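Local atomic coordinates of pectate lyase (Bacillus, PDB entry 3VMV), a protein that probably cleaves pectate (polygalacturonate) chains by the eliminative mechanism of pectate lyases, as a secreted polysaccharide lyase of family 1. Residues V208-Y213 against N232-A237; Q253-T258 against W267-P272; I66-H71 against I97-A102; E124-S129 against M158-E163. All coordinates share one frame; numbering follows the deposited sequence.

Contact 1 of 4, residues V208-Y213 against N232-A237. With SO4 (sulfate ion), chain C.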
loop_
_atom_site.group_PDB
_atom_site.type_symbol
_atom_site.label_atom_id
_atom_site.label_comp_id
_atom_site.label_asym_id
_atom_site.label_seq_id
_atom_site.Cartn_x
_atom_site.Cartn_y
_atom_site.Cartn_z
ATOM N N VAL A 208 -8.971 -4.423 -2.597
ATOM C CA VAL A 208 -7.730 -5.171 -2.327
ATOM C C VAL A 208 -6.905 -5.505 -3.571
ATOM O O VAL A 208 -6.615 -6.690 -3.847
ATOM C CB VAL A 208 -7.996 -6.444 -1.464
ATOM C CG1 VAL A 208 -6.739 -6.854 -0.719
ATOM C CG2 VAL A 208 -9.109 -6.173 -0.444
ATOM N N PRO A 209 -6.487 -4.474 -4.337
ATOM C CA PRO A 209 -6.806 -3.041 -4.268
ATOM C C PRO A 209 -7.981 -2.698 -5.211
ATOM O O PRO A 209 -8.376 -3.512 -6.076
ATOM C CB PRO A 209 -5.530 -2.375 -4.813
ATOM C CG PRO A 209 -4.683 -3.534 -5.451
ATOM C CD PRO A 209 -5.552 -4.753 -5.431
ATOM N N LEU A 210 -8.489 -1.473 -5.077
ATOM C CA LEU A 210 -9.286 -0.819 -6.110
ATOM C C LEU A 210 -8.270 -0.213 -7.080
ATOM O O LEU A 210 -7.474 0.638 -6.674
ATOM C CB LEU A 210 -10.182 0.273 -5.501
ATOM C CG LEU A 210 -11.218 0.928 -6.408
ATOM C CD1 LEU A 210 -12.105 1.832 -5.547
ATOM C CD2 LEU A 210 -10.588 1.747 -7.575
ATOM N N ILE A 211 -8.231 -0.724 -8.319
ATOM C CA ILE A 211 -7.216 -0.261 -9.266
ATOM C C ILE A 211 -7.889 0.429 -10.424
ATOM O O ILE A 211 -8.649 -0.196 -11.154
ATOM C CB ILE A 211 -6.338 -1.435 -9.821
ATOM C CG1 ILE A 211 -5.760 -2.279 -8.690
ATOM C CG2 ILE A 211 -5.185 -0.882 -10.701
ATOM C CD1 ILE A 211 -5.175 -3.593 -9.198
ATOM N N ARG A 212 -7.562 1.709 -10.633
ATOM C CA ARG A 212 -7.951 2.434 -11.839
ATOM C C ARG A 212 -6.739 2.653 -12.730
ATOM O O ARG A 212 -5.735 3.175 -12.251
ATOM C CB ARG A 212 -8.573 3.804 -11.534
ATOM C CG ARG A 212 -9.931 3.743 -10.857
ATOM C CD ARG A 212 -10.312 5.178 -10.479
ATOM N NE ARG A 212 -11.703 5.339 -10.033
ATOM C CZ ARG A 212 -12.057 5.401 -8.745
ATOM N NH1 ARG A 212 -11.151 5.273 -7.772
ATOM N NH2 ARG A 212 -13.338 5.579 -8.441
ATOM N N TYR A 213 -6.848 2.268 -14.012
ATOM C CA TYR A 213 -5.841 2.581 -15.076
ATOM C C TYR A 213 -4.486 1.905 -14.982
ATOM O O TYR A 213 -3.881 1.571 -16.026
ATOM C CB TYR A 213 -5.539 4.113 -15.219
ATOM C CG TYR A 213 -6.766 4.974 -15.397
ATOM C CD1 TYR A 213 -7.443 5.013 -16.625
ATOM C CD2 TYR A 213 -7.269 5.702 -14.333
ATOM C CE1 TYR A 213 -8.608 5.783 -16.789
ATOM C CE2 TYR A 213 -8.419 6.469 -14.490
ATOM C CZ TYR A 213 -9.072 6.498 -15.718
ATOM O OH TYR A 213 -10.213 7.237 -15.874
ATOM N N ASN A 232 -10.117 -5.195 -7.692
ATOM C CA ASN A 232 -11.122 -4.577 -8.521
ATOM C C ASN A 232 -10.387 -3.807 -9.594
ATOM O O ASN A 232 -9.815 -2.778 -9.309
ATOM C CB ASN A 232 -11.976 -3.641 -7.672
ATOM C CG ASN A 232 -13.137 -3.030 -8.463
ATOM O OD1 ASN A 232 -13.344 -3.338 -9.639
ATOM N ND2 ASN A 232 -13.943 -2.180 -7.786
ATOM N N SER A 233 -10.415 -4.329 -10.826
ATOM C CA SER A 233 -9.663 -3.741 -11.916
ATOM C C SER A 233 -10.581 -2.952 -12.830
ATOM O O SER A 233 -11.509 -3.526 -13.433
ATOM C CB SER A 233 -8.957 -4.871 -12.694
ATOM O OG SER A 233 -8.084 -4.352 -13.686
ATOM N N ARG A 234 -10.305 -1.641 -12.935
ATOM C CA ARG A 234 -11.212 -0.680 -13.558
ATOM C C ARG A 234 -10.517 0.144 -14.622
ATOM O O ARG A 234 -9.313 0.399 -14.521
ATOM C CB ARG A 234 -11.751 0.280 -12.462
ATOM C CG ARG A 234 -12.762 -0.422 -11.538
ATOM C CD ARG A 234 -12.854 0.194 -10.158
ATOM N NE ARG A 234 -13.659 1.414 -10.177
ATOM C CZ ARG A 234 -14.401 1.804 -9.153
ATOM N NH1 ARG A 234 -15.097 2.928 -9.264
ATOM N NH2 ARG A 234 -14.468 1.066 -8.027
ATOM N N VAL A 235 -11.306 0.624 -15.591
ATOM C CA VAL A 235 -10.864 1.601 -16.621
ATOM C C VAL A 235 -9.471 1.326 -17.152
ATOM O O VAL A 235 -8.558 2.160 -17.104
ATOM C CB VAL A 235 -11.004 3.113 -16.219
ATOM C CG1 VAL A 235 -12.469 3.527 -16.281
ATOM C CG2 VAL A 235 -10.419 3.429 -14.868
ATOM N N GLY A 236 -9.321 0.114 -17.676
ATOM C CA GLY A 236 -8.108 -0.207 -18.415
ATOM C C GLY A 236 -6.903 -0.574 -17.563
ATOM O O GLY A 236 -5.812 -0.756 -18.116
ATOM N N ALA A 237 -7.082 -0.691 -16.252
ATOM C CA ALA A 237 -6.021 -1.271 -15.417
ATOM C C ALA A 237 -5.622 -2.637 -15.957
ATOM O O ALA A 237 -6.417 -3.312 -16.566
ATOM C CB ALA A 237 -6.494 -1.441 -13.985
HETATM S S SO4 C . -16.068 3.224 -5.439
HETATM O O1 SO4 C . -15.972 3.939 -6.735
HETATM O O2 SO4 C . -15.085 3.793 -4.513
HETATM O O3 SO4 C . -17.425 3.366 -4.910
HETATM O O4 SO4 C . -15.750 1.795 -5.610
HETATM O O HOH W 1 -15.548 5.743 -10.386
#
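In Tyr213 chi1 (-53°) sets CG beside the backbone N, and chi2 (-75°) turns the ring so that a face meets Val235 CG2, itself held between its own backbone N and carbonyl carbon. This methyl sits over the centre of the Tyr213 ring, 3.5 Å from its centroid, a CH-pi contact. An alanine in place of Tyr213 would probably leave the methyl without its aromatic cover and the Val235 turn freer to shift. Strands 210-212 and 232-234 are parallel neighbours on successive coils of the right-handed beta-helix of this lyase family. Their backbone bonds alternate, such as Ile211 N to Asn232 O (2.8 Å). At the end of the second strand Arg234 O is gripped twice, by Tyr213 N at 3.1 Å and by Ala237 N from the opposite face of the carbonyl plane, which closes the type I' turn Arg234-Ala237. Leu210, Arg212 and Arg234 share one face. The two arginines lie side by side with Arg212 NH2 3.3 Å from Arg234 NH1, like charges that a water and a sulfate probably ease. Arg234 NH1 bonds sulfate O1 at 2.9 Å and Arg234 NH2 bonds O4 at 2.8 Å, while Arg212 NE forms a salt bridge with Asp185.

Contact 2 of 4, residues Q253-T258 against W267-P272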
loop_
_atom_site.group_PDB
_atom_site.type_symbol
_atom_site.label_atom_id
_atom_site.label_comp_id
_atom_site.label_asym_id
_atom_site.label_seq_id
_atom_site.Cartn_x
_atom_site.Cartn_y
_atom_site.Cartn_z
ATOM N N GLN A 253 -21.881 -13.073 -4.798
ATOM C CA GLN A 253 -23.123 -12.475 -5.298
ATOM C C GLN A 253 -22.806 -11.596 -6.497
ATOM O O GLN A 253 -21.694 -11.091 -6.600
ATOM C CB GLN A 253 -23.790 -11.657 -4.195
ATOM C CG GLN A 253 -24.321 -12.529 -3.053
ATOM C CD GLN A 253 -25.299 -13.595 -3.540
ATOM O OE1 GLN A 253 -26.454 -13.300 -3.867
ATOM N NE2 GLN A 253 -24.834 -14.842 -3.602
ATOM N N ALA A 254 -23.759 -11.404 -7.412
ATOM C CA ALA A 254 -23.502 -10.511 -8.540
ATOM C C ALA A 254 -23.496 -9.059 -8.088
ATOM O O ALA A 254 -24.398 -8.621 -7.372
ATOM C CB ALA A 254 -24.546 -10.731 -9.644
ATOM N N ASP A 255 -22.482 -8.302 -8.493
ATOM C CA ASP A 255 -22.473 -6.882 -8.197
ATOM C C ASP A 255 -23.649 -6.154 -8.836
ATOM O O ASP A 255 -23.928 -6.355 -10.006
ATOM C CB ASP A 255 -21.172 -6.258 -8.675
ATOM C CG ASP A 255 -21.093 -4.792 -8.317
ATOM O OD1 ASP A 255 -21.190 -4.470 -7.102
ATOM O OD2 ASP A 255 -21.020 -3.970 -9.240
ATOM N N PRO A 256 -24.386 -5.341 -8.055
ATOM C CA PRO A 256 -25.574 -4.718 -8.652
ATOM C C PRO A 256 -25.236 -3.740 -9.772
ATOM O O PRO A 256 -26.081 -3.512 -10.638
ATOM C CB PRO A 256 -26.201 -3.952 -7.476
ATOM C CG PRO A 256 -25.724 -4.668 -6.254
ATOM C CD PRO A 256 -24.330 -5.158 -6.590
ATOM N N THR A 257 -24.038 -3.174 -9.756
ATOM C CA THR A 257 -23.649 -2.192 -10.778
ATOM C C THR A 257 -23.106 -2.855 -12.049
ATOM O O THR A 257 -23.542 -2.540 -13.145
ATOM C CB THR A 257 -22.611 -1.188 -10.235
ATOM O OG1 THR A 257 -23.149 -0.513 -9.086
ATOM C CG2 THR A 257 -22.246 -0.176 -11.297
ATOM N N THR A 258 -22.141 -3.769 -11.916
ATOM C CA THR A 258 -21.502 -4.340 -13.104
ATOM C C THR A 258 -21.969 -5.756 -13.432
ATOM O O THR A 258 -21.655 -6.303 -14.512
ATOM C CB THR A 258 -19.964 -4.465 -12.889
ATOM O OG1 THR A 258 -19.731 -5.412 -11.833
ATOM C CG2 THR A 258 -19.335 -3.134 -12.523
ATOM N N TRP A 267 -14.489 -6.706 -11.989
ATOM C CA TRP A 267 -14.797 -5.291 -12.148
ATOM C C TRP A 267 -16.068 -5.064 -11.348
ATOM O O TRP A 267 -17.083 -5.699 -11.646
ATOM C CB TRP A 267 -15.041 -4.988 -13.637
ATOM C CG TRP A 267 -15.573 -3.581 -13.856
ATOM C CD1 TRP A 267 -15.288 -2.482 -13.083
ATOM C CD2 TRP A 267 -16.448 -3.126 -14.899
ATOM N NE1 TRP A 267 -15.942 -1.386 -13.575
ATOM C CE2 TRP A 267 -16.649 -1.745 -14.693
ATOM C CE3 TRP A 267 -17.083 -3.745 -15.976
ATOM C CZ2 TRP A 267 -17.472 -0.982 -15.519
ATOM C CZ3 TRP A 267 -17.889 -2.987 -16.799
ATOM C CH2 TRP A 267 -18.068 -1.613 -16.568
ATOM N N PHE A 268 -15.981 -4.178 -10.351
ATOM C CA PHE A 268 -17.069 -3.969 -9.389
ATOM C C PHE A 268 -17.330 -2.488 -9.129
ATOM O O PHE A 268 -16.426 -1.651 -9.230
ATOM C CB PHE A 268 -16.700 -4.622 -8.052
ATOM C CG PHE A 268 -16.193 -6.032 -8.187
ATOM C CD1 PHE A 268 -17.055 -7.055 -8.580
ATOM C CD2 PHE A 268 -14.872 -6.328 -7.937
ATOM C CE1 PHE A 268 -16.570 -8.367 -8.677
ATOM C CE2 PHE A 268 -14.396 -7.643 -8.042
ATOM C CZ PHE A 268 -15.239 -8.641 -8.419
ATOM N N TYR A 269 -18.591 -2.197 -8.799
ATOM C CA TYR A 269 -19.013 -0.952 -8.101
ATOM C C TYR A 269 -19.144 0.288 -8.978
ATOM O O TYR A 269 -20.061 1.080 -8.785
ATOM C CB TYR A 269 -18.082 -0.558 -6.936
ATOM C CG TYR A 269 -17.794 -1.658 -5.925
ATOM C CD1 TYR A 269 -18.791 -2.493 -5.451
ATOM C CD2 TYR A 269 -16.512 -1.823 -5.447
ATOM C CE1 TYR A 269 -18.502 -3.494 -4.516
ATOM C CE2 TYR A 269 -16.199 -2.821 -4.530
ATOM C CZ TYR A 269 -17.197 -3.643 -4.061
ATOM O OH TYR A 269 -16.891 -4.612 -3.116
ATOM N N GLY A 270 -18.223 0.500 -9.901
ATOM C CA GLY A 270 -18.250 1.740 -10.655
ATOM C C GLY A 270 -17.115 1.914 -11.643
ATOM O O GLY A 270 -16.393 0.961 -11.934
ATOM N N SER A 271 -16.955 3.157 -12.126
ATOM C CA SER A 271 -16.147 3.520 -13.323
ATOM C C SER A 271 -16.875 3.105 -14.611
ATOM O O SER A 271 -17.712 2.215 -14.603
ATOM C CB SER A 271 -14.723 2.929 -13.297
ATOM O OG SER A 271 -13.957 3.382 -12.180
ATOM N N PRO A 272 -16.552 3.780 -15.714
ATOM C CA PRO A 272 -17.370 3.543 -16.905
ATOM C C PRO A 272 -17.019 2.274 -17.664
ATOM O O PRO A 272 -17.833 1.825 -18.483
ATOM C CB PRO A 272 -17.123 4.789 -17.770
ATOM C CG PRO A 272 -15.923 5.457 -17.204
ATOM C CD PRO A 272 -15.821 5.056 -15.749
#
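Trp267 meets Thr258 twice. Its carbonyl O accepts the Thr258 OG1 proton at 2.7 Å, and its indole receives Thr258 CG2 over the face of the five-membered ring, 3.7 Å from the centroid. With OG1 between the backbone N and the carbonyl carbon (chi1 65°) and CG2 anti to the carbonyl carbon, the two branches of Thr258 serve backbone and ring together; the same OG1 is bonded to Phe260 N. Trp267 NE1 is bonded to Gly270 O at 2.9 Å, which steadies the indole. Phe268 CD1 lies 4.2 Å from Asp255 CB, which sits at the edge of the ring, while Phe268 N is bonded to Asn232 OD1. Next comes Tyr269, whose N donates to Asp255 OD2 at 3.0 Å from well above the carboxylate plane. From the opposite face Thr258 N reaches the same oxygen at 2.9 Å, which makes Asp255 the head of an Asx motif in a loop lying outside the strands of the beta-helix. Asp255 OD1 stands 3.5 Å from Tyr269 CD1, with carboxylate and ring planes 80° apart. Tyr269 OH is hydrogen-bonded to Asp228 and Thr229. Tyr269 O lies 3.6 Å from Thr257 CG2, and Gly270 runs on past that methyl.

Contact 3 of 4, residues I66-H71 against I97-A102. With SO4 (sulfate ion), chain B.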
loop_
_atom_site.group_PDB
_atom_site.type_symbol
_atom_site.label_atom_id
_atom_site.label_comp_id
_atom_site.label_asym_id
_atom_site.label_seq_id
_atom_site.Cartn_x
_atom_site.Cartn_y
_atom_site.Cartn_z
ATOM N N ILE A 66 1.492 12.968 9.271
ATOM C CA ILE A 66 2.935 13.157 9.177
ATOM C C ILE A 66 3.212 13.472 7.719
ATOM O O ILE A 66 3.002 12.634 6.837
ATOM C CB ILE A 66 3.664 11.862 9.607
ATOM C CG1 ILE A 66 3.325 11.531 11.071
ATOM C CG2 ILE A 66 5.178 12.030 9.418
ATOM C CD1 ILE A 66 3.732 12.610 12.075
ATOM N N ASP A 67 3.626 14.703 7.466
ATOM C CA ASP A 67 3.669 15.297 6.136
ATOM C C ASP A 67 5.077 15.140 5.565
ATOM O O ASP A 67 5.963 15.984 5.783
ATOM C CB ASP A 67 3.286 16.783 6.304
ATOM C CG ASP A 67 2.635 17.442 5.074
ATOM O OD1 ASP A 67 2.334 16.802 4.084
ATOM O OD2 ASP A 67 2.439 18.679 5.143
ATOM N N VAL A 68 5.264 14.083 4.778
ATOM C CA VAL A 68 6.520 13.883 4.016
ATOM C C VAL A 68 6.428 14.674 2.724
ATOM O O VAL A 68 6.052 14.168 1.665
ATOM C CB VAL A 68 6.839 12.387 3.794
ATOM C CG1 VAL A 68 8.215 12.245 3.111
ATOM C CG2 VAL A 68 6.805 11.645 5.128
ATOM N N LYS A 69 6.710 15.976 2.850
ATOM C CA LYS A 69 6.494 16.967 1.817
ATOM C C LYS A 69 7.546 18.023 2.044
ATOM O O LYS A 69 7.889 18.346 3.181
ATOM C CB LYS A 69 5.107 17.612 1.984
ATOM C CG LYS A 69 4.738 18.539 0.842
ATOM C CD LYS A 69 3.434 19.290 1.139
ATOM C CE LYS A 69 2.239 18.327 1.061
ATOM N NZ LYS A 69 0.981 19.115 0.987
ATOM N N ASN A 70 8.036 18.573 0.948
ATOM C CA ASN A 70 8.979 19.658 1.034
ATOM C C ASN A 70 8.330 20.819 1.770
ATOM O O ASN A 70 7.141 21.082 1.606
ATOM C CB ASN A 70 9.338 20.100 -0.391
ATOM C CG ASN A 70 10.525 21.054 -0.408
ATOM O OD1 ASN A 70 10.405 22.217 -0.059
ATOM N ND2 ASN A 70 11.674 20.542 -0.805
ATOM N N HIS A 71 9.106 21.533 2.568
ATOM C CA HIS A 71 8.574 22.736 3.207
ATOM C C HIS A 71 8.169 23.778 2.121
ATOM O O HIS A 71 7.328 24.622 2.365
ATOM C CB HIS A 71 9.582 23.296 4.250
ATOM C CG HIS A 71 10.604 24.194 3.656
ATOM N ND1 HIS A 71 11.707 23.718 2.990
ATOM C CD2 HIS A 71 10.690 25.549 3.607
ATOM C CE1 HIS A 71 12.421 24.732 2.543
ATOM N NE2 HIS A 71 11.823 25.854 2.903
ATOM N N ILE A 97 0.717 8.675 7.588
ATOM C CA ILE A 97 1.787 9.331 6.836
ATOM C C ILE A 97 1.335 9.683 5.440
ATOM O O ILE A 97 0.654 8.889 4.797
ATOM C CB ILE A 97 2.987 8.352 6.713
ATOM C CG1 ILE A 97 3.505 8.024 8.115
ATOM C CG2 ILE A 97 4.106 8.999 5.876
ATOM C CD1 ILE A 97 4.581 6.859 8.143
ATOM N N ARG A 98 1.700 10.873 4.958
ATOM C CA ARG A 98 1.423 11.252 3.581
ATOM C C ARG A 98 2.721 11.536 2.867
ATOM O O ARG A 98 3.529 12.329 3.338
ATOM C CB ARG A 98 0.471 12.451 3.458
ATOM C CG ARG A 98 0.150 12.816 2.005
ATOM C CD ARG A 98 -0.911 13.919 1.934
ATOM N NE ARG A 98 -0.388 15.143 2.530
ATOM C CZ ARG A 98 -1.143 16.211 2.839
ATOM N NH1 ARG A 98 -0.560 17.288 3.345
ATOM N NH2 ARG A 98 -2.459 16.189 2.658
ATOM N N LEU A 99 2.897 10.917 1.712
ATOM C CA LEU A 99 4.048 11.231 0.866
ATOM C C LEU A 99 3.596 12.089 -0.284
ATOM O O LEU A 99 2.749 11.650 -1.083
ATOM C CB LEU A 99 4.688 9.942 0.347
ATOM C CG LEU A 99 5.098 8.836 1.344
ATOM C CD1 LEU A 99 5.877 7.736 0.558
ATOM C CD2 LEU A 99 5.859 9.293 2.537
ATOM N N SER A 100 4.153 13.281 -0.432
ATOM C CA SER A 100 3.716 14.201 -1.482
ATOM C C SER A 100 4.937 14.667 -2.284
ATOM O O SER A 100 5.871 15.245 -1.722
ATOM C CB SER A 100 2.992 15.387 -0.835
ATOM O OG SER A 100 2.805 16.436 -1.765
ATOM N N ASN A 101 4.929 14.369 -3.574
ATOM C CA ASN A 101 6.092 14.584 -4.446
ATOM C C ASN A 101 7.383 14.120 -3.769
ATOM O O ASN A 101 8.393 14.810 -3.710
ATOM C CB ASN A 101 6.183 16.038 -4.921
ATOM C CG ASN A 101 6.968 16.174 -6.226
ATOM O OD1 ASN A 101 7.316 15.199 -6.876
ATOM N ND2 ASN A 101 7.238 17.446 -6.617
ATOM N N ALA A 102 7.279 12.909 -3.236
ATOM C CA ALA A 102 8.320 12.308 -2.447
ATOM C C ALA A 102 9.016 11.223 -3.254
ATOM O O ALA A 102 8.342 10.435 -3.909
ATOM C CB ALA A 102 7.691 11.732 -1.169
HETATM S S SO4 B . -3.835 19.174 4.273
HETATM O O1 SO4 B . -3.917 18.742 5.661
HETATM O O2 SO4 B . -2.486 19.574 3.935
HETATM O O3 SO4 B . -4.263 18.075 3.410
HETATM O O4 SO4 B . -4.689 20.332 4.071
HETATM O O HOH W 2 2.663 15.021 2.225
HETATM O O HOH W 3 7.163 17.703 -1.570
#
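Asp67 and Arg98 lie side by side and point the same way from adjacent parallel strands, with carboxylate and guanidinium planes 58° apart. Arg98 NH1 reaches Asp67 OD1 at 3.0 Å in a salt bridge that keeps to the guanidinium plane yet meets the oxygen from above the carboxylate plane. A bend at chi3 (64°) puts NE where a water links it to the same OD1. Lys69 comes in obliquely, its NZ 3.4 Å from Arg98 NH1, and its CE rests 3.6 Å from Ser100 CB. On the other face of the strands the side chains are apolar. Val68 and Leu99 run alongside each other, with Val68 CB tight against Leu99 CD2 at 3.5 Å, and Val68 CG2 is 3.9 Å from Ile97 CG2. These residues line the interior of the first coils of the beta-helix, where Ile66 and Val68 also touch the capping helix 28-40. At the polar end, Arg98 NH1 and NH2 hold a bound sulfate by O2 at 3.0 Å and O3 at 2.7 Å, and NH2 also forms a salt bridge with Glu119. A leucine in place of Arg98 would probably leave Asp67 and Glu119 without their charged mate and the sulfate without these two N-H donors. The guanidinium therefore gathers two carboxylates and an anion, which probably offsets the repulsion expected from Lys69 beside it.

Contact 4 of 4, residues E124-S129 against M158-E163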
loop_
_atom_site.group_PDB
_atom_site.type_symbol
_atom_site.label_atom_id
_atom_site.label_comp_id
_atom_site.label_asym_id
_atom_site.label_seq_id
_atom_site.Cartn_x
_atom_site.Cartn_y
_atom_site.Cartn_z
ATOM N N GLU A 124 -0.721 7.541 2.582
ATOM C CA GLU A 124 -1.175 8.106 1.327
ATOM C C GLU A 124 0.022 8.446 0.475
ATOM O O GLU A 124 0.894 9.193 0.932
ATOM C CB GLU A 124 -2.026 9.363 1.564
ATOM C CG GLU A 124 -2.262 10.113 0.204
ATOM C CD GLU A 124 -3.443 11.093 0.133
ATOM O OE1 GLU A 124 -4.621 10.661 0.004
ATOM O OE2 GLU A 124 -3.191 12.321 0.137
ATOM N N VAL A 125 0.086 7.923 -0.754
ATOM C CA VAL A 125 1.221 8.186 -1.624
ATOM C C VAL A 125 0.687 8.977 -2.824
ATOM O O VAL A 125 -0.120 8.461 -3.579
ATOM C CB VAL A 125 1.864 6.869 -2.093
ATOM C CG1 VAL A 125 3.049 7.145 -2.967
ATOM C CG2 VAL A 125 2.254 5.955 -0.901
ATOM N N THR A 126 1.108 10.235 -2.995
ATOM C CA THR A 126 0.392 11.126 -3.886
ATOM C C THR A 126 1.289 12.182 -4.482
ATOM O O THR A 126 2.514 12.169 -4.282
ATOM C CB THR A 126 -0.825 11.738 -3.136
ATOM O OG1 THR A 126 -1.686 12.391 -4.072
ATOM C CG2 THR A 126 -0.399 12.703 -2.009
ATOM N N ASP A 127 0.693 13.070 -5.277
ATOM C CA ASP A 127 1.396 14.202 -5.870
ATOM C C ASP A 127 2.719 13.813 -6.516
ATOM O O ASP A 127 3.754 14.404 -6.207
ATOM C CB ASP A 127 1.640 15.322 -4.828
ATOM C CG ASP A 127 0.338 15.788 -4.143
ATOM O OD1 ASP A 127 -0.713 15.841 -4.817
ATOM O OD2 ASP A 127 0.365 16.081 -2.938
ATOM N N ASP A 128 2.664 12.839 -7.411
ATOM C CA ASP A 128 3.786 12.498 -8.270
ATOM C C ASP A 128 4.973 11.871 -7.562
ATOM O O ASP A 128 6.077 11.873 -8.105
ATOM C CB ASP A 128 4.218 13.725 -9.084
ATOM C CG ASP A 128 3.097 14.248 -9.970
ATOM O OD1 ASP A 128 3.012 13.791 -11.126
ATOM O OD2 ASP A 128 2.318 15.116 -9.520
ATOM N N SER A 129 4.722 11.266 -6.393
ATOM C CA SER A 129 5.779 10.550 -5.679
ATOM C C SER A 129 6.255 9.371 -6.534
ATOM O O SER A 129 5.485 8.769 -7.281
ATOM C CB SER A 129 5.241 10.008 -4.366
ATOM O OG SER A 129 5.026 11.054 -3.436
ATOM N N MET A 158 -2.815 5.134 -3.207
ATOM C CA MET A 158 -1.907 5.781 -4.159
ATOM C C MET A 158 -2.719 6.581 -5.141
ATOM O O MET A 158 -3.734 6.086 -5.670
ATOM C CB MET A 158 -1.091 4.690 -4.891
ATOM C CG MET A 158 -0.297 3.843 -3.861
ATOM S SD MET A 158 0.385 2.468 -4.763
ATOM C CE MET A 158 0.820 1.438 -3.332
ATOM N N LYS A 159 -2.275 7.805 -5.392
ATOM C CA LYS A 159 -3.039 8.753 -6.200
ATOM C C LYS A 159 -2.116 9.651 -6.999
ATOM O O LYS A 159 -0.914 9.783 -6.689
ATOM C CB LYS A 159 -3.868 9.685 -5.277
ATOM C CG LYS A 159 -4.798 8.964 -4.302
ATOM C CD LYS A 159 -5.527 9.968 -3.366
ATOM C CE LYS A 159 -6.392 9.231 -2.329
ATOM N NZ LYS A 159 -7.011 10.206 -1.360
ATOM N N ARG A 160 -2.713 10.340 -7.979
ATOM C CA ARG A 160 -2.086 11.515 -8.600
ATOM C C ARG A 160 -0.670 11.197 -9.095
ATOM O O ARG A 160 0.316 11.834 -8.716
ATOM C CB ARG A 160 -2.114 12.721 -7.642
ATOM C CG ARG A 160 -3.575 13.147 -7.361
ATOM C CD ARG A 160 -3.624 14.423 -6.550
ATOM N NE ARG A 160 -5.002 14.925 -6.542
ATOM C CZ ARG A 160 -5.530 15.751 -7.445
ATOM N NH1 ARG A 160 -4.806 16.214 -8.458
ATOM N NH2 ARG A 160 -6.802 16.113 -7.329
ATOM N N ASN A 161 -0.603 10.210 -9.981
ATOM C CA ASN A 161 0.620 9.906 -10.718
ATOM C C ASN A 161 1.788 9.346 -9.909
ATOM O O ASN A 161 2.912 9.357 -10.395
ATOM C CB ASN A 161 1.065 11.139 -11.493
ATOM C CG ASN A 161 0.015 11.578 -12.448
ATOM O OD1 ASN A 161 -0.299 10.864 -13.402
ATOM N ND2 ASN A 161 -0.585 12.727 -12.172
ATOM N N ALA A 162 1.500 8.782 -8.739
ATOM C CA ALA A 162 2.497 8.032 -7.978
ATOM C C ALA A 162 2.939 6.857 -8.845
ATOM O O ALA A 162 2.113 6.233 -9.507
ATOM C CB ALA A 162 1.867 7.499 -6.669
ATOM N N GLU A 163 4.229 6.522 -8.833
ATOM C CA GLU A 163 4.740 5.528 -9.782
ATOM C C GLU A 163 5.935 4.839 -9.172
ATOM O O GLU A 163 6.702 5.470 -8.423
ATOM C CB GLU A 163 5.201 6.221 -11.083
ATOM C CG GLU A 163 5.418 5.299 -12.263
ATOM C CD GLU A 163 5.572 6.104 -13.565
ATOM O OE1 GLU A 163 5.725 7.334 -13.468
ATOM O OE2 GLU A 163 5.544 5.528 -14.666
#
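Two consecutive coils of the beta-helix turn their corners one above the other here, with the type I' turn Thr126-Ser129 stacked on the equivalent turn Lys159-Ala162. The stack begins in the strands, where Val125 and Met158 form a parallel bridge and Lys159 N donates to Val125 O at 2.9 Å. Their side chains face the interior, Val125 CB 4.1 Å from Met158 CG and Val125 CG1 3.9 Å from Ala162 CB. Within the turns Asp128 N is bonded to Arg160 O at 2.9 Å, and at their ends Glu163 N reaches Ser129 O at 3.0 Å, carrying the stacking round the bend. Outside, the long extended chain of Lys159 meets Glu124 at about a right angle, and its NZ approaches OE1 nearly along the C-O bond at 2.8 Å, a salt bridge. Thr126 and Arg160 run alongside each other, with Thr126 OG1 3.6 Å from Arg160 CB. Asp127 also lies beside Arg160, OD1 3.7 Å from CD with the charged atoms apart, while its OD2 is bonded to Ser100. The corner is thus held by backbone bonds and one ion pair, probably at some cost, since Asp127 N is buried by the contact and has no partner in the model.

How the contacts relate
From the N terminus the four contacts open and close in series, none nesting within or crossing another. Contact 3 comes first, closing a loop of 25 intervening residues near the helix-capped end. Contact 4 follows with 28, and the two touch because strands 97-103 and 123-126 are neighbours. Strand 177-181 then bridges the gap from strand 156-158 to strand 210-212, where contact 1 begins; the centres of contacts 4 and 1 are about 15 Å apart. Contact 1 spans 18 residues. Contact 2, a short closure of eight, joins two loops further along the chain and leans against 232-237. The first three stack neighbouring coils of the beta-helix, and contact 2 packs loops onto its flank.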